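PDB 6JSB: hypothetical membrane protein from Corynebacterium glutamicum, which binds heme through an HtaA-family domain and probably passes it along the heme uptake machinery of Corynebacteria. Local coordinates for residues A[80-85]-A[94-99]; A[74-79]-A[98-103]; A[114-119]-A[138-143]. One frame throughout, in Å; residues are numbered along the deposited sequence.

Contact 1 of 3, residues A[80-85]-A[94-99]. With HEM (protoporphyrin IX containing Fe), chain C.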
loop_
_atom_site.group_PDB
_atom_site.type_symbol
_atom_site.label_atom_id
_atom_site.label_comp_id
_atom_site.label_asym_id
_atom_site.label_seq_id
_atom_site.Cartn_x
_atom_site.Cartn_y
_atom_site.Cartn_z
ATOM N N HIS A 80 12.261 -7.738 -12.630
ATOM C CA HIS A 80 12.879 -7.324 -13.892
ATOM C C HIS A 80 14.303 -6.800 -13.674
ATOM O O HIS A 80 14.668 -5.734 -14.140
ATOM C CB HIS A 80 12.022 -6.259 -14.643
ATOM C CG HIS A 80 10.650 -6.757 -15.002
ATOM N ND1 HIS A 80 10.417 -7.580 -16.091
ATOM C CD2 HIS A 80 9.436 -6.511 -14.432
ATOM C CE1 HIS A 80 9.112 -7.856 -16.135
ATOM N NE2 HIS A 80 8.504 -7.215 -15.147
ATOM N N ASN A 81 15.139 -7.631 -13.075
ATOM C CA ASN A 81 16.505 -7.207 -12.808
ATOM C C ASN A 81 17.353 -7.166 -14.075
ATOM O O ASN A 81 17.585 -8.187 -14.723
ATOM C CB ASN A 81 17.186 -8.110 -11.789
ATOM C CG ASN A 81 18.393 -7.413 -11.191
ATOM O OD1 ASN A 81 19.370 -7.151 -11.912
ATOM N ND2 ASN A 81 18.318 -7.036 -9.927
ATOM N N HIS A 82 17.894 -5.988 -14.366
ATOM C CA HIS A 82 18.600 -5.719 -15.615
ATOM C C HIS A 82 20.059 -6.156 -15.582
ATOM O O HIS A 82 20.772 -6.044 -16.608
ATOM C CB HIS A 82 18.499 -4.222 -15.850
ATOM C CG HIS A 82 19.021 -3.765 -17.169
ATOM N ND1 HIS A 82 18.510 -4.222 -18.365
ATOM C CD2 HIS A 82 19.979 -2.859 -17.480
ATOM C CE1 HIS A 82 19.151 -3.631 -19.363
ATOM N NE2 HIS A 82 20.047 -2.804 -18.853
ATOM N N TYR A 83 20.554 -6.600 -14.428
ATOM C CA TYR A 83 21.988 -6.880 -14.270
ATOM C C TYR A 83 22.263 -8.368 -14.439
ATOM O O TYR A 83 21.582 -9.191 -13.810
ATOM C CB TYR A 83 22.436 -6.413 -12.881
ATOM C CG TYR A 83 23.866 -6.760 -12.578
ATOM C CD1 TYR A 83 24.915 -6.078 -13.180
ATOM C CD2 TYR A 83 24.147 -7.767 -11.691
ATOM C CE1 TYR A 83 26.266 -6.410 -12.885
ATOM C CE2 TYR A 83 25.454 -8.116 -11.384
ATOM C CZ TYR A 83 26.515 -7.450 -11.978
ATOM O OH TYR A 83 27.808 -7.836 -11.675
ATOM N N SER A 84 23.284 -8.715 -15.249
ATOM C CA SER A 84 23.559 -10.136 -15.470
ATOM C C SER A 84 25.028 -10.469 -15.251
ATOM O O SER A 84 25.498 -11.528 -15.707
ATOM C CB SER A 84 23.122 -10.568 -16.870
ATOM O OG SER A 84 23.701 -9.752 -17.853
ATOM N N GLY A 85 25.768 -9.594 -14.577
ATOM C CA GLY A 85 27.138 -9.874 -14.174
ATOM C C GLY A 85 27.181 -10.836 -12.990
ATOM O O GLY A 85 26.177 -11.422 -12.587
ATOM N N ASN A 94 19.590 -2.699 -9.596
ATOM C CA ASN A 94 19.301 -2.879 -11.014
ATOM C C ASN A 94 17.930 -3.488 -11.295
ATOM O O ASN A 94 17.711 -3.992 -12.406
ATOM C CB ASN A 94 20.413 -3.709 -11.676
ATOM C CG ASN A 94 21.642 -2.849 -11.966
ATOM O OD1 ASN A 94 21.639 -2.119 -12.936
ATOM N ND2 ASN A 94 22.647 -2.875 -11.094
ATOM N N PHE A 95 16.976 -3.429 -10.349
ATOM C CA PHE A 95 15.624 -3.899 -10.628
ATOM C C PHE A 95 14.876 -2.827 -11.432
ATOM O O PHE A 95 14.698 -1.692 -10.968
ATOM C CB PHE A 95 14.888 -4.192 -9.324
ATOM C CG PHE A 95 15.337 -5.456 -8.659
ATOM C CD1 PHE A 95 14.969 -6.664 -9.188
ATOM C CD2 PHE A 95 16.117 -5.412 -7.497
ATOM C CE1 PHE A 95 15.345 -7.855 -8.526
ATOM C CE2 PHE A 95 16.526 -6.598 -6.843
ATOM C CZ PHE A 95 16.129 -7.817 -7.381
ATOM N N ILE A 96 14.465 -3.166 -12.645
ATOM C CA ILE A 96 13.700 -2.167 -13.422
ATOM C C ILE A 96 12.386 -1.821 -12.749
ATOM O O ILE A 96 11.934 -0.659 -12.797
ATOM C CB ILE A 96 13.497 -2.672 -14.857
ATOM C CG1 ILE A 96 14.891 -2.660 -15.538
ATOM C CG2 ILE A 96 12.527 -1.741 -15.573
ATOM C CD1 ILE A 96 14.918 -3.382 -16.916
ATOM N N LEU A 97 11.712 -2.811 -12.156
ATOM C CA LEU A 97 10.520 -2.591 -11.365
ATOM C C LEU A 97 10.989 -2.568 -9.911
ATOM O O LEU A 97 11.545 -3.559 -9.390
ATOM C CB LEU A 97 9.463 -3.677 -11.625
ATOM C CG LEU A 97 8.102 -3.431 -10.975
ATOM C CD1 LEU A 97 7.173 -4.454 -11.630
ATOM C CD2 LEU A 97 8.157 -3.644 -9.437
ATOM N N ASP A 98 10.845 -1.414 -9.259
ATOM C CA ASP A 98 11.322 -1.306 -7.876
ATOM C C ASP A 98 10.388 -0.320 -7.186
ATOM O O ASP A 98 10.468 0.890 -7.426
ATOM C CB ASP A 98 12.788 -0.842 -7.849
ATOM C CG ASP A 98 13.420 -0.931 -6.471
ATOM O OD1 ASP A 98 12.723 -0.692 -5.459
ATOM O OD2 ASP A 98 14.670 -1.184 -6.378
ATOM N N LEU A 99 9.475 -0.865 -6.401
ATOM C CA LEU A 99 8.302 -0.139 -5.887
ATOM C C LEU A 99 8.213 -0.309 -4.370
ATOM O O LEU A 99 8.355 -1.423 -3.853
ATOM C CB LEU A 99 7.025 -0.737 -6.522
ATOM C CG LEU A 99 5.697 -0.278 -5.905
ATOM C CD1 LEU A 99 5.397 1.214 -6.134
ATOM C CD2 LEU A 99 4.556 -1.103 -6.547
HETATM C CHA HEM C . 2.221 -6.217 -16.192
HETATM C CHB HEM C . 6.470 -6.878 -18.430
HETATM C CHC HEM C . 8.255 -3.051 -15.967
HETATM C CHD HEM C . 4.059 -2.618 -13.476
HETATM C C1A HEM C . 3.205 -6.656 -17.057
HETATM C C2A HEM C . 2.971 -7.642 -18.095
HETATM C C3A HEM C . 4.144 -7.861 -18.735
HETATM C C4A HEM C . 5.133 -6.992 -18.099
HETATM C CMA HEM C . 4.419 -8.836 -19.921
HETATM C CAA HEM C . 1.596 -8.283 -18.378
HETATM C CBA HEM C . 1.483 -9.607 -17.635
HETATM C CGA HEM C . 0.039 -10.053 -17.629
HETATM O O1A HEM C . -0.222 -11.195 -17.159
HETATM O O2A HEM C . -0.838 -9.250 -18.081
HETATM C C1B HEM C . 7.311 -5.912 -17.952
HETATM C C2B HEM C . 8.705 -5.734 -18.362
HETATM C C3B HEM C . 9.201 -4.678 -17.694
HETATM C C4B HEM C . 8.157 -4.154 -16.804
HETATM C CMB HEM C . 9.374 -6.638 -19.436
HETATM C CAB HEM C . 10.626 -4.050 -17.746
HETATM C CBB HEM C . 11.683 -4.741 -18.184
HETATM C C1C HEM C . 7.287 -2.597 -15.064
HETATM C C2C HEM C . 7.451 -1.508 -14.132
HETATM C C3C HEM C . 6.316 -1.403 -13.400
HETATM C C4C HEM C . 5.369 -2.392 -13.906
HETATM C CMC HEM C . 8.756 -0.698 -13.915
HETATM C CAC HEM C . 6.157 -0.393 -12.276
HETATM C CBC HEM C . 5.389 -0.713 -11.244
HETATM C C1D HEM C . 3.208 -3.556 -14.022
HETATM C C2D HEM C . 1.832 -3.742 -13.619
HETATM C C3D HEM C . 1.295 -4.737 -14.357
HETATM C C4D HEM C . 2.333 -5.235 -15.245
HETATM C CMD HEM C . 1.139 -2.856 -12.562
HETATM C CAD HEM C . -0.168 -5.266 -14.253
HETATM C CBD HEM C . -0.118 -6.509 -13.327
HETATM C CGD HEM C . -1.550 -7.017 -13.176
HETATM O O1D HEM C . -2.057 -7.616 -14.185
HETATM O O2D HEM C . -2.137 -6.783 -12.062
HETATM N NA HEM C . 4.553 -6.240 -17.080
HETATM N NB HEM C . 7.042 -4.966 -16.986
HETATM N NC HEM C . 5.990 -3.097 -14.912
HETATM N ND HEM C . 3.466 -4.494 -14.984
HETATM FE FE HEM C . 5.378 -4.782 -15.764
#
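One face of the H80 imidazole lies over pyrrole B of the heme, with C3B of the porphyrin 3.4 Å above the ring plane and over its centre. The CE1 atom of H80 comes closest, 3.1 Å from heme C2B. At the imidazole edge, in its plane, sits CB of L97. The F95 phenyl is met on one face by the amide nitrogen of N81, ND2 standing 3.2 Å above the middle of the F95 ring, with the amide plane turned 78° from the ring; the same ND2 is hydrogen-bonded to O of A91.

With its CG anti to the carbonyl carbon, beside the backbone N (chi1 -61°), H80 reaches the porphyrin. Both imidazole nitrogens are engaged: NE2 with the hydroxyl of Y23, the axial heme ligand, and ND1 with that of Y34. This is consistent with a second-shell role for H80, orienting the tyrosine and perhaps tuning its ionisation. L97, with CG anti to its backbone N, lays CD1 against pyrrole C, 3.6 Å from heme C4C, while CG2 of I96 touches the vinyl group on ring B.

The heme pocket here is built on the end of an antiparallel strand pair, N81 and F95 forming a non-hydrogen-bonded pair and I96 with L97 making a classic beta bulge opposite G79. Two backbone bonds flank the pair. The N-H of H82 points almost straight (176°) at O of N94, in the carbonyl plane, whereas N of I96 approaches O of H80, 3.0 Å away, from above the carbonyl plane. Beyond the strand, OD1 of N81 accepts from N of Y83 at 2.8 Å, closing an Asx turn, and CB of Y83 packs against CB of N94.

Contact 2 of 3, residues A[74-79]-A[98-103]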
loop_
_atom_site.group_PDB
_atom_site.type_symbol
_atom_site.label_atom_id
_atom_site.label_comp_id
_atom_site.label_asym_id
_atom_site.label_seq_id
_atom_site.Cartn_x
_atom_site.Cartn_y
_atom_site.Cartn_z
ATOM N N GLY A 74 5.707 -1.007 5.802
ATOM C CA GLY A 74 6.237 -0.823 4.456
ATOM C C GLY A 74 6.228 -2.140 3.714
ATOM O O GLY A 74 6.380 -3.210 4.313
ATOM N N VAL A 75 6.046 -2.050 2.392
ATOM C CA VAL A 75 6.168 -3.218 1.508
ATOM C C VAL A 75 7.023 -2.825 0.308
ATOM O O VAL A 75 6.839 -1.744 -0.249
ATOM C CB VAL A 75 4.794 -3.723 1.030
ATOM C CG1 VAL A 75 4.993 -4.877 0.068
ATOM C CG2 VAL A 75 3.927 -4.153 2.237
ATOM N N HIS A 76 7.942 -3.710 -0.099
ATOM C CA HIS A 76 8.887 -3.407 -1.187
ATOM C C HIS A 76 8.765 -4.525 -2.210
ATOM O O HIS A 76 8.974 -5.701 -1.855
ATOM C CB HIS A 76 10.317 -3.381 -0.616
ATOM C CG HIS A 76 11.371 -2.950 -1.584
ATOM N ND1 HIS A 76 12.687 -3.346 -1.439
ATOM C CD2 HIS A 76 11.322 -2.163 -2.684
ATOM C CE1 HIS A 76 13.409 -2.813 -2.419
ATOM N NE2 HIS A 76 12.614 -2.080 -3.183
ATOM N N TRP A 77 8.478 -4.185 -3.472
ATOM C CA TRP A 77 8.435 -5.172 -4.557
ATOM C C TRP A 77 9.604 -4.933 -5.516
ATOM O O TRP A 77 9.881 -3.776 -5.884
ATOM C CB TRP A 77 7.175 -5.019 -5.396
ATOM C CG TRP A 77 5.841 -5.250 -4.725
ATOM C CD1 TRP A 77 5.032 -6.357 -4.904
ATOM C CD2 TRP A 77 5.088 -4.322 -3.921
ATOM N NE1 TRP A 77 3.850 -6.189 -4.215
ATOM C CE2 TRP A 77 3.874 -4.954 -3.581
ATOM C CE3 TRP A 77 5.358 -3.022 -3.411
ATOM C CZ2 TRP A 77 2.884 -4.313 -2.801
ATOM C CZ3 TRP A 77 4.402 -2.392 -2.644
ATOM C CH2 TRP A 77 3.171 -3.045 -2.323
ATOM N N THR A 78 10.241 -6.011 -5.978
ATOM C CA THR A 78 11.353 -5.855 -6.919
ATOM C C THR A 78 11.245 -6.934 -7.992
ATOM O O THR A 78 11.042 -8.112 -7.685
ATOM C CB THR A 78 12.727 -5.994 -6.217
ATOM O OG1 THR A 78 12.705 -7.040 -5.251
ATOM C CG2 THR A 78 13.069 -4.682 -5.446
ATOM N N GLY A 79 11.413 -6.530 -9.246
ATOM C CA GLY A 79 11.469 -7.482 -10.350
ATOM C C GLY A 79 12.157 -6.908 -11.587
ATOM O O GLY A 79 12.647 -5.775 -11.599
ATOM N N ASP A 98 10.845 -1.414 -9.259
ATOM C CA ASP A 98 11.322 -1.306 -7.876
ATOM C C ASP A 98 10.388 -0.320 -7.186
ATOM O O ASP A 98 10.468 0.890 -7.426
ATOM C CB ASP A 98 12.788 -0.842 -7.849
ATOM C CG ASP A 98 13.420 -0.931 -6.471
ATOM O OD1 ASP A 98 12.723 -0.692 -5.459
ATOM O OD2 ASP A 98 14.670 -1.184 -6.378
ATOM N N LEU A 99 9.475 -0.865 -6.401
ATOM C CA LEU A 99 8.302 -0.139 -5.887
ATOM C C LEU A 99 8.213 -0.309 -4.370
ATOM O O LEU A 99 8.355 -1.423 -3.853
ATOM C CB LEU A 99 7.025 -0.737 -6.522
ATOM C CG LEU A 99 5.697 -0.278 -5.905
ATOM C CD1 LEU A 99 5.397 1.214 -6.134
ATOM C CD2 LEU A 99 4.556 -1.103 -6.547
ATOM N N ASP A 100 7.975 0.775 -3.649
ATOM C CA ASP A 100 7.875 0.692 -2.199
ATOM C C ASP A 100 6.700 1.542 -1.760
ATOM O O ASP A 100 6.592 2.698 -2.201
ATOM C CB ASP A 100 9.141 1.211 -1.549
ATOM C CG ASP A 100 9.196 0.893 -0.091
ATOM O OD1 ASP A 100 9.858 -0.113 0.307
ATOM O OD2 ASP A 100 8.609 1.658 0.707
ATOM N N PHE A 101 5.783 0.977 -0.960
ATOM C CA PHE A 101 4.688 1.724 -0.346
ATOM C C PHE A 101 4.880 1.691 1.160
ATOM O O PHE A 101 5.077 0.616 1.720
ATOM C CB PHE A 101 3.318 1.094 -0.656
ATOM C CG PHE A 101 2.815 1.291 -2.070
ATOM C CD1 PHE A 101 3.093 2.434 -2.772
ATOM C CD2 PHE A 101 1.924 0.414 -2.633
ATOM C CE1 PHE A 101 2.527 2.660 -4.062
ATOM C CE2 PHE A 101 1.403 0.617 -3.949
ATOM C CZ PHE A 101 1.716 1.740 -4.649
ATOM N N SER A 102 4.711 2.840 1.830
ATOM C CA SER A 102 4.861 2.777 3.284
ATOM C C SER A 102 3.959 3.821 3.934
ATOM O O SER A 102 3.479 4.750 3.283
ATOM C CB SER A 102 6.312 2.934 3.714
ATOM O OG SER A 102 6.809 4.207 3.354
ATOM N N ASN A 103 3.696 3.630 5.236
ATOM C CA ASN A 103 2.862 4.539 6.017
ATOM C C ASN A 103 1.547 4.984 5.355
ATOM O O ASN A 103 1.284 6.174 5.237
ATOM C CB ASN A 103 3.673 5.782 6.385
ATOM C CG ASN A 103 4.888 5.438 7.148
ATOM O OD1 ASN A 103 4.813 4.705 8.151
ATOM N ND2 ASN A 103 6.038 5.897 6.661
#
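Two neighbouring strands of the large antiparallel sheet in this HtaA-family domain meet here, just beyond the heme pocket. The axes of 74-79 and 98-102 run 4.7 Å apart, their directions 172° from each other. Two hydrogen-bonded pairs, V75 with F101 and W77 with L99, alternate with three non-hydrogen-bonded ones, G74 with S102, H76 with D100 and T78 with D98. The shortest backbone bond runs from W77 N to L99 O at 2.8 Å, nearly along the C=O axis.

On the face carrying H76, T78, D98 and D100, NE2 of H76 donates to OD1 of D98 at 2.7 Å. The carboxylate oxygen lies in the imidazole plane, but the donor meets it from above the carboxylate plane, 36° out. Because H76 pairs with D100 and D98 with T78, this bond runs diagonally between the strands; CG anti to the backbone N in both residues brings the groups together. The nearby carboxylates could favour a charged imidazole. D100 sets OD1 3.4 Å from CB of H76, its charge answered by a salt bridge to R43. CG2 of T78 lies alongside the D98 carboxylate.

Across the sheet, the W77 indole is sandwiched near its rim, with CG1 of V75 over one face and CD2 of L99 over the other. Its CE3 approaches CG of L99 at 3.7 Å, and its CH2 reaches CD2 of F101 at the same separation. The W77 six-membered ring and the phenyl are oblique, their planes 80° apart. CG of W77 stands anti to its carbonyl carbon, which lays the indole between V75 and L99, while NE1 bonds to OD1 of N21. Such alternation is typical of an antiparallel ladder whose side chains point in turn to its two faces, here within the sheet of the HtaA-family domain.

Contact 3 of 3, residues A[114-119]-A[138-143]; sequences TLLVDF and QAELAT
OD1 of D118 is gripped by two donors of Q138. The backbone N of Q138 lies 2.8 Å from OD1 of D118, on its anti lone pair, and the amide NE2 of Q138 lies 2.9 Å from the same OD1, above the carboxylate plane. The second bond is fairly straight (167° at the hydrogen), and the oxygen stays close to the amide plane, although amide and carboxylate planes stand 87° apart. Q138 manages this double grip by folding back: its CB leads away from 114-119 and CG lies beside the backbone N, but a bend at chi2 returns the amide. NE2 also bonds to O of N103, OE1 to the hydroxyl of T105, and OD2 of D118 to ND2 of N103, so both side chains are held at both polar ends.

Strands 112-122 and 139-146 of the sheet are joined here by a twice-bulged antiparallel ladder, their local directions 128° apart. Q138, with positive phi and psi, and A139 both face V117 in a G1 beta bulge, within which V117 and A139 exchange both backbone bonds. L141 and A142 both face L115 in a classic bulge. O of L115 therefore takes a bond from N of L141 at 2.9 Å, nearly along its C=O axis, and a weak one from N of A142, while N of L115 donates to O of A142.

Between the bulges, L116 and E140 form a non-hydrogen-bonded pair and run side by side, CD2 of L116 reaching CG of E140 at 3.5 Å; CG2 of T114 also touches that CG. On the other face CG2 of V117 lies 3.8 Å from CB of L141, which also packs on W14. F119 turns its ring edge to A139, CE2 of F119 standing 3.6 Å from CB of A139, the methyl in the ring plane.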
loop_
_atom_site.group_PDB
_atom_site.type_symbol
_atom_site.label_atom_id
_atom_site.label_comp_id
_atom_site.label_asym_id
_atom_site.label_seq_id
_atom_site.Cartn_x
_atom_site.Cartn_y
_atom_site.Cartn_z
ATOM N N THR A 114 -9.866 8.448 0.901
ATOM C CA THR A 114 -8.699 8.568 0.016
ATOM C C THR A 114 -7.598 7.786 0.697
ATOM O O THR A 114 -7.388 7.917 1.911
ATOM C CB THR A 114 -8.232 10.003 -0.192
ATOM O OG1 THR A 114 -9.344 10.814 -0.655
ATOM C CG2 THR A 114 -7.142 10.012 -1.262
ATOM N N LEU A 115 -6.869 7.000 -0.086
ATOM C CA LEU A 115 -5.745 6.233 0.453
ATOM C C LEU A 115 -4.479 7.012 0.091
ATOM O O LEU A 115 -4.151 7.146 -1.091
ATOM C CB LEU A 115 -5.703 4.829 -0.156
ATOM C CG LEU A 115 -4.611 3.878 0.392
ATOM C CD1 LEU A 115 -4.710 3.704 1.879
ATOM C CD2 LEU A 115 -4.815 2.546 -0.364
ATOM N N LEU A 116 -3.788 7.553 1.109
ATOM C CA LEU A 116 -2.515 8.241 0.942
ATOM C C LEU A 116 -1.387 7.273 1.231
ATOM O O LEU A 116 -1.510 6.420 2.108
ATOM C CB LEU A 116 -2.383 9.416 1.905
ATOM C CG LEU A 116 -3.577 10.376 1.919
ATOM C CD1 LEU A 116 -3.284 11.573 2.859
ATOM C CD2 LEU A 116 -3.804 10.865 0.566
ATOM N N VAL A 117 -0.265 7.396 0.513
ATOM C CA VAL A 117 0.860 6.497 0.793
ATOM C C VAL A 117 2.149 7.245 0.522
ATOM O O VAL A 117 2.221 8.109 -0.328
ATOM C CB VAL A 117 0.881 5.188 -0.049
ATOM C CG1 VAL A 117 -0.264 4.258 0.327
ATOM C CG2 VAL A 117 0.946 5.453 -1.550
ATOM N N ASP A 118 3.194 6.877 1.273
ATOM C CA ASP A 118 4.548 7.273 0.901
ATOM C C ASP A 118 5.053 6.279 -0.140
ATOM O O ASP A 118 4.987 5.050 0.083
ATOM C CB ASP A 118 5.503 7.227 2.089
ATOM C CG ASP A 118 5.160 8.179 3.197
ATOM O OD1 ASP A 118 4.318 9.088 3.012
ATOM O OD2 ASP A 118 5.760 8.003 4.287
ATOM N N PHE A 119 5.506 6.773 -1.292
ATOM C CA PHE A 119 5.904 5.819 -2.354
ATOM C C PHE A 119 7.256 6.186 -2.921
ATOM O O PHE A 119 7.703 7.337 -2.861
ATOM C CB PHE A 119 4.904 5.699 -3.546
ATOM C CG PHE A 119 4.883 6.902 -4.461
ATOM C CD1 PHE A 119 5.744 6.983 -5.551
ATOM C CD2 PHE A 119 4.002 7.909 -4.225
ATOM C CE1 PHE A 119 5.776 8.104 -6.396
ATOM C CE2 PHE A 119 3.984 9.033 -5.087
ATOM C CZ PHE A 119 4.878 9.132 -6.151
ATOM N N GLN A 138 2.892 10.845 1.391
ATOM C CA GLN A 138 1.426 10.897 1.594
ATOM C C GLN A 138 0.721 11.340 0.322
ATOM O O GLN A 138 -0.167 12.233 0.321
ATOM C CB GLN A 138 1.048 11.798 2.770
ATOM C CG GLN A 138 1.676 11.297 4.079
ATOM C CD GLN A 138 1.054 10.006 4.513
ATOM O OE1 GLN A 138 -0.098 9.986 4.931
ATOM N NE2 GLN A 138 1.794 8.924 4.408
ATOM N N ALA A 139 1.100 10.690 -0.766
ATOM C CA ALA A 139 0.475 10.986 -2.046
ATOM C C ALA A 139 -0.850 10.240 -2.180
ATOM O O ALA A 139 -1.002 9.131 -1.667
ATOM C CB ALA A 139 1.421 10.590 -3.171
ATOM N N GLU A 140 -1.800 10.818 -2.963
ATOM C CA GLU A 140 -3.106 10.145 -3.146
ATOM C C GLU A 140 -2.965 9.032 -4.178
ATOM O O GLU A 140 -2.878 9.311 -5.382
ATOM C CB GLU A 140 -4.165 11.146 -3.611
ATOM C CG GLU A 140 -4.319 12.274 -2.634
ATOM C CD GLU A 140 -5.390 13.316 -3.104
ATOM O OE1 GLU A 140 -5.542 14.280 -2.361
ATOM O OE2 GLU A 140 -6.101 13.087 -4.125
ATOM N N LEU A 141 -2.992 7.780 -3.701
ATOM C CA LEU A 141 -2.858 6.622 -4.567
ATOM C C LEU A 141 -4.210 6.149 -5.058
ATOM O O LEU A 141 -4.317 5.675 -6.194
ATOM C CB LEU A 141 -2.183 5.497 -3.782
ATOM C CG LEU A 141 -2.010 4.208 -4.593
ATOM C CD1 LEU A 141 -0.936 4.331 -5.644
ATOM C CD2 LEU A 141 -1.685 3.005 -3.641
ATOM N N ALA A 142 -5.249 6.220 -4.217
ATOM C CA ALA A 142 -6.531 5.643 -4.605
ATOM C C ALA A 142 -7.641 6.411 -3.938
ATOM O O ALA A 142 -7.451 6.940 -2.823
ATOM C CB ALA A 142 -6.642 4.127 -4.207
ATOM N N THR A 143 -8.830 6.395 -4.573
ATOM C CA THR A 143 -10.049 6.846 -3.902
ATOM C C THR A 143 -10.773 5.627 -3.356
ATOM O O THR A 143 -10.512 4.506 -3.784
ATOM C CB THR A 143 -10.979 7.620 -4.841
ATOM O OG1 THR A 143 -11.245 6.823 -5.979
ATOM C CG2 THR A 143 -10.274 8.928 -5.291
#

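All three contacts lie in one antiparallel sheet within the HtaA-family domain. Contacts 1 and 2 share strands 68-81 and 95-109, together with D98 and L99; their centres are 14 Å apart, and L97 O to G79 N joins them at 3.0 Å, a probable hydrogen bond. Contact 3 follows in the chain on strands 112-122 and 139-146, its centre again 14 Å from contact 2 but 25 Å from contact 1, which it does not touch. Strands 95-109 and 112-122 are sheet neighbours, and S102 N to D118 O, 2.8 Å, probably bonds them. Contacts 1 and 2 thus follow one strand pair away from the heme, and contact 3 lies further round the same sheet.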